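Local coordinates for small nuclear ribonucleoprotein homolog (PDB 1M5Q) that assembles into a 14-mer of Sm-like subunits with a beta-sheet toroid architecture, each carrying an added C-terminal domain, and probably binds RNA, at residues Arg72-Gln77 with Lys119-Glu124. Sequence-based numbering, arbitrary orientation.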
ATOM      1  N   ARG H  72     -12.308 -38.571  26.984  1.00 32.97           N
ATOM      2  CA  ARG H  72     -12.931 -39.707  27.677  1.00 34.63           C
ATOM      3  C   ARG H  72     -12.378 -40.964  27.047  1.00 32.06           C
ATOM      4  O   ARG H  72     -12.070 -41.902  27.739  1.00 32.93           O
ATOM      5  CB  ARG H  72     -14.470 -39.682  27.553  1.00 35.11           C
ATOM      6  CG  ARG H  72     -15.146 -38.712  28.506  1.00 38.06           C
ATOM      7  CD  ARG H  72     -16.647 -39.002  28.591  1.00 43.81           C
ATOM      8  NE  ARG H  72     -17.444 -37.832  28.228  1.00 49.16           N
ATOM      9  CZ  ARG H  72     -17.906 -36.958  29.108  1.00 52.20           C
ATOM     10  NH1 ARG H  72     -17.662 -37.139  30.399  1.00 54.50           N
ATOM     11  NH2 ARG H  72     -18.573 -35.885  28.697  1.00 54.53           N
ATOM     12  N   GLU H  73     -12.240 -40.985  25.728  1.00 31.10           N
ATOM     13  CA  GLU H  73     -11.675 -42.161  25.083  1.00 30.15           C
ATOM     14  C   GLU H  73     -10.190 -42.271  25.494  1.00 29.61           C
ATOM     15  O   GLU H  73      -9.693 -43.359  25.768  1.00 30.46           O
ATOM     16  CB  GLU H  73     -11.811 -42.046  23.578  1.00 31.37           C
ATOM     17  CG  GLU H  73     -11.201 -43.223  22.834  1.00 37.18           C
ATOM     18  CD  GLU H  73     -11.952 -44.544  23.116  1.00 39.03           C
ATOM     19  OE1 GLU H  73     -13.211 -44.555  23.105  1.00 41.44           O
ATOM     20  OE2 GLU H  73     -11.279 -45.562  23.332  1.00 38.96           O
ATOM     21  N   PHE H  74      -9.475 -41.145  25.551  1.00 26.80           N
ATOM     22  CA  PHE H  74      -8.093 -41.175  25.987  1.00 25.64           C
ATOM     23  C   PHE H  74      -7.986 -41.807  27.393  1.00 24.87           C
ATOM     24  O   PHE H  74      -7.071 -42.573  27.676  1.00 24.09           O
ATOM     25  CB  PHE H  74      -7.479 -39.749  26.058  1.00 24.26           C
ATOM     26  CG  PHE H  74      -5.993 -39.723  26.494  1.00 22.37           C
ATOM     27  CD1 PHE H  74      -4.988 -39.835  25.565  1.00 22.69           C
ATOM     28  CD2 PHE H  74      -5.639 -39.598  27.831  1.00 22.43           C
ATOM     29  CE1 PHE H  74      -3.614 -39.828  25.933  1.00 21.81           C
ATOM     30  CE2 PHE H  74      -4.277 -39.581  28.225  1.00 24.52           C
ATOM     31  CZ  PHE H  74      -3.264 -39.700  27.255  1.00 23.05           C
ATOM     32  N   ALA H  75      -8.880 -41.413  28.282  1.00 26.20           N
ATOM     33  CA  ALA H  75      -8.868 -41.911  29.649  1.00 27.87           C
ATOM     34  C   ALA H  75      -9.121 -43.443  29.612  1.00 30.16           C
ATOM     35  O   ALA H  75      -8.419 -44.224  30.276  1.00 28.43           O
ATOM     36  CB  ALA H  75      -9.920 -41.202  30.451  1.00 25.48           C
ATOM     37  N   LYS H  76     -10.089 -43.853  28.803  1.00 31.46           N
ATOM     38  CA  LYS H  76     -10.392 -45.261  28.656  1.00 33.50           C
ATOM     39  C   LYS H  76      -9.137 -46.032  28.258  1.00 32.57           C
ATOM     40  O   LYS H  76      -8.767 -47.018  28.872  1.00 31.87           O
ATOM     41  CB  LYS H  76     -11.486 -45.443  27.590  1.00 36.29           C
ATOM     42  CG  LYS H  76     -11.939 -46.898  27.358  1.00 41.34           C
ATOM     43  CD  LYS H  76     -13.120 -46.954  26.379  1.00 43.66           C
ATOM     44  CE  LYS H  76     -13.605 -48.388  26.145  1.00 45.60           C
ATOM     45  NZ  LYS H  76     -14.792 -48.414  25.243  1.00 47.53           N
ATOM     46  N   GLN H  77      -8.454 -45.571  27.234  1.00 31.43           N
ATOM     47  CA  GLN H  77      -7.275 -46.286  26.792  1.00 31.71           C
ATOM     48  C   GLN H  77      -6.115 -46.146  27.781  1.00 30.80           C
ATOM     49  O   GLN H  77      -5.294 -47.061  27.942  1.00 29.53           O
ATOM     50  CB  GLN H  77      -6.889 -45.796  25.393  1.00 33.57           C
ATOM     51  CG  GLN H  77      -7.875 -46.249  24.314  1.00 38.05           C
ATOM     52  CD  GLN H  77      -7.353 -46.001  22.905  1.00 41.68           C
ATOM     53  OE1 GLN H  77      -6.131 -45.958  22.679  1.00 44.10           O
ATOM     54  NE2 GLN H  77      -8.270 -45.864  21.937  1.00 43.35           N
ATOM     55  N   LYS H 119       2.494 -39.462  26.647  1.00 27.13           N
ATOM     56  CA  LYS H 119       2.806 -38.705  25.429  1.00 27.41           C
ATOM     57  C   LYS H 119       2.721 -39.632  24.221  1.00 26.91           C
ATOM     58  O   LYS H 119       2.184 -39.261  23.175  1.00 26.04           O
ATOM     59  CB  LYS H 119       4.195 -38.081  25.541  1.00 30.21           C
ATOM     60  CG  LYS H 119       4.216 -36.772  26.343  1.00 29.84           C
ATOM     61  CD  LYS H 119       5.619 -36.266  26.492  1.00 31.67           C
ATOM     62  CE  LYS H 119       5.661 -35.025  27.368  1.00 34.14           C
ATOM     63  NZ  LYS H 119       7.082 -34.690  27.695  1.00 35.41           N
ATOM     64  N   ARG H 120       3.211 -40.860  24.357  1.00 27.56           N
ATOM     65  CA  ARG H 120       3.105 -41.794  23.236  1.00 26.42           C
ATOM     66  C   ARG H 120       1.655 -42.191  22.986  1.00 25.56           C
ATOM     67  O   ARG H 120       1.266 -42.364  21.833  1.00 24.38           O
ATOM     68  CB  ARG H 120       3.944 -43.054  23.444  1.00 29.10           C
ATOM     69  CG  ARG H 120       5.357 -42.935  22.986  1.00 33.43           C
ATOM     70  CD  ARG H 120       6.179 -42.231  24.001  1.00 38.41           C
ATOM     71  NE  ARG H 120       7.633 -42.294  23.778  1.00 38.37           N
ATOM     72  CZ  ARG H 120       8.475 -41.516  24.450  1.00 38.39           C
ATOM     73  NH1 ARG H 120       7.962 -40.660  25.342  1.00 37.60           N
ATOM     74  NH2 ARG H 120       9.792 -41.580  24.245  1.00 34.91           N
ATOM     75  N   LEU H 121       0.830 -42.323  24.022  1.00 24.97           N
ATOM     76  CA  LEU H 121      -0.590 -42.690  23.755  1.00 24.27           C
ATOM     77  C   LEU H 121      -1.277 -41.521  23.016  1.00 24.56           C
ATOM     78  O   LEU H 121      -2.065 -41.713  22.095  1.00 23.46           O
ATOM     79  CB  LEU H 121      -1.351 -42.890  25.042  1.00 25.42           C
ATOM     80  CG  LEU H 121      -2.429 -43.961  25.207  1.00 30.70           C
ATOM     81  CD1 LEU H 121      -3.495 -43.406  26.158  1.00 29.26           C
ATOM     82  CD2 LEU H 121      -3.014 -44.435  23.903  1.00 28.90           C
ATOM     83  N   PHE H 122      -0.971 -40.313  23.473  1.00 24.61           N
ATOM     84  CA  PHE H 122      -1.504 -39.073  22.901  1.00 25.65           C
ATOM     85  C   PHE H 122      -1.199 -39.020  21.412  1.00 24.18           C
ATOM     86  O   PHE H 122      -2.087 -38.791  20.569  1.00 23.77           O
ATOM     87  CB  PHE H 122      -0.861 -37.857  23.615  1.00 24.40           C
ATOM     88  CG  PHE H 122      -1.604 -36.560  23.378  1.00 27.19           C
ATOM     89  CD1 PHE H 122      -2.514 -36.090  24.315  1.00 28.51           C
ATOM     90  CD2 PHE H 122      -1.357 -35.796  22.249  1.00 26.60           C
ATOM     91  CE1 PHE H 122      -3.168 -34.853  24.135  1.00 28.10           C
ATOM     92  CE2 PHE H 122      -1.993 -34.573  22.053  1.00 28.82           C
ATOM     93  CZ  PHE H 122      -2.899 -34.098  23.000  1.00 29.31           C
ATOM     94  N   GLU H 123       0.071 -39.272  21.090  1.00 25.09           N
ATOM     95  CA  GLU H 123       0.521 -39.284  19.694  1.00 25.09           C
ATOM     96  C   GLU H 123      -0.117 -40.401  18.908  1.00 26.13           C
ATOM     97  O   GLU H 123      -0.351 -40.265  17.715  1.00 25.94           O
ATOM     98  CB  GLU H 123       2.045 -39.385  19.626  1.00 26.46           C
ATOM     99  CG  GLU H 123       2.726 -38.098  20.059  1.00 24.96           C
ATOM    100  CD  GLU H 123       4.099 -38.364  20.673  1.00 27.55           C
ATOM    101  OE1 GLU H 123       4.697 -39.433  20.369  1.00 28.54           O
ATOM    102  OE2 GLU H 123       4.578 -37.505  21.452  1.00 26.03           O
ATOM    103  N   GLU H 124      -0.460 -41.497  19.562  1.00 27.38           N
ATOM    104  CA  GLU H 124      -1.096 -42.572  18.819  1.00 30.43           C
ATOM    105  C   GLU H 124      -2.488 -42.091  18.363  1.00 30.74           C
ATOM    106  O   GLU H 124      -2.923 -42.383  17.230  1.00 31.29           O
ATOM    107  CB  GLU H 124      -1.148 -43.829  19.683  1.00 32.19           C
ATOM    108  CG  GLU H 124      -0.880 -45.084  18.907  1.00 39.79           C
ATOM    109  CD  GLU H 124       0.293 -44.964  17.938  1.00 43.43           C
ATOM    110  OE1 GLU H 124       1.448 -44.693  18.368  1.00 45.33           O
ATOM    111  OE2 GLU H 124       0.049 -45.157  16.724  1.00 46.81           O
TER
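Phe74, reaching out from helix 71-81, lays one face of its ring against Leu121 of helix 113-127. The CD1 methyl of Leu121 makes the CH-pi contact, 3.9 Å from the centroid of the Phe74 ring and 24° off its normal, displaced toward the rim on the CE1 side. The ring is carried across the space between the helices because chi1 of Phe74 (-179°) sets CG opposite the backbone N, bringing CE1 in edge-on, 3.6 Å from the backbone N of Phe122 and 4.1 Å from Phe122 CB. Ile69 and Val103 touch both aromatic side chains. The segment axes cross at 129° and approach to 10.9 Å, a wide spacing bridged by these large side chains. Both helices belong to the C-terminal alpha-beta domain that augments the Sm fold here, and they pack together beside its four-stranded antiparallel sheet. Shortening Phe74 to an alanine would probably open a gap between the helices and leave the Leu121 CD1 methyl without its aromatic platform. Gln77, one turn on, points toward helix 113-127, with its OE1 3.7 Å from Leu121 CD2. That OE1 accepts a hydrogen bond from NH2 of Arg128, while NE2 of Gln77 adds a weak one back to Glu73 OE2, at 3.3 Å.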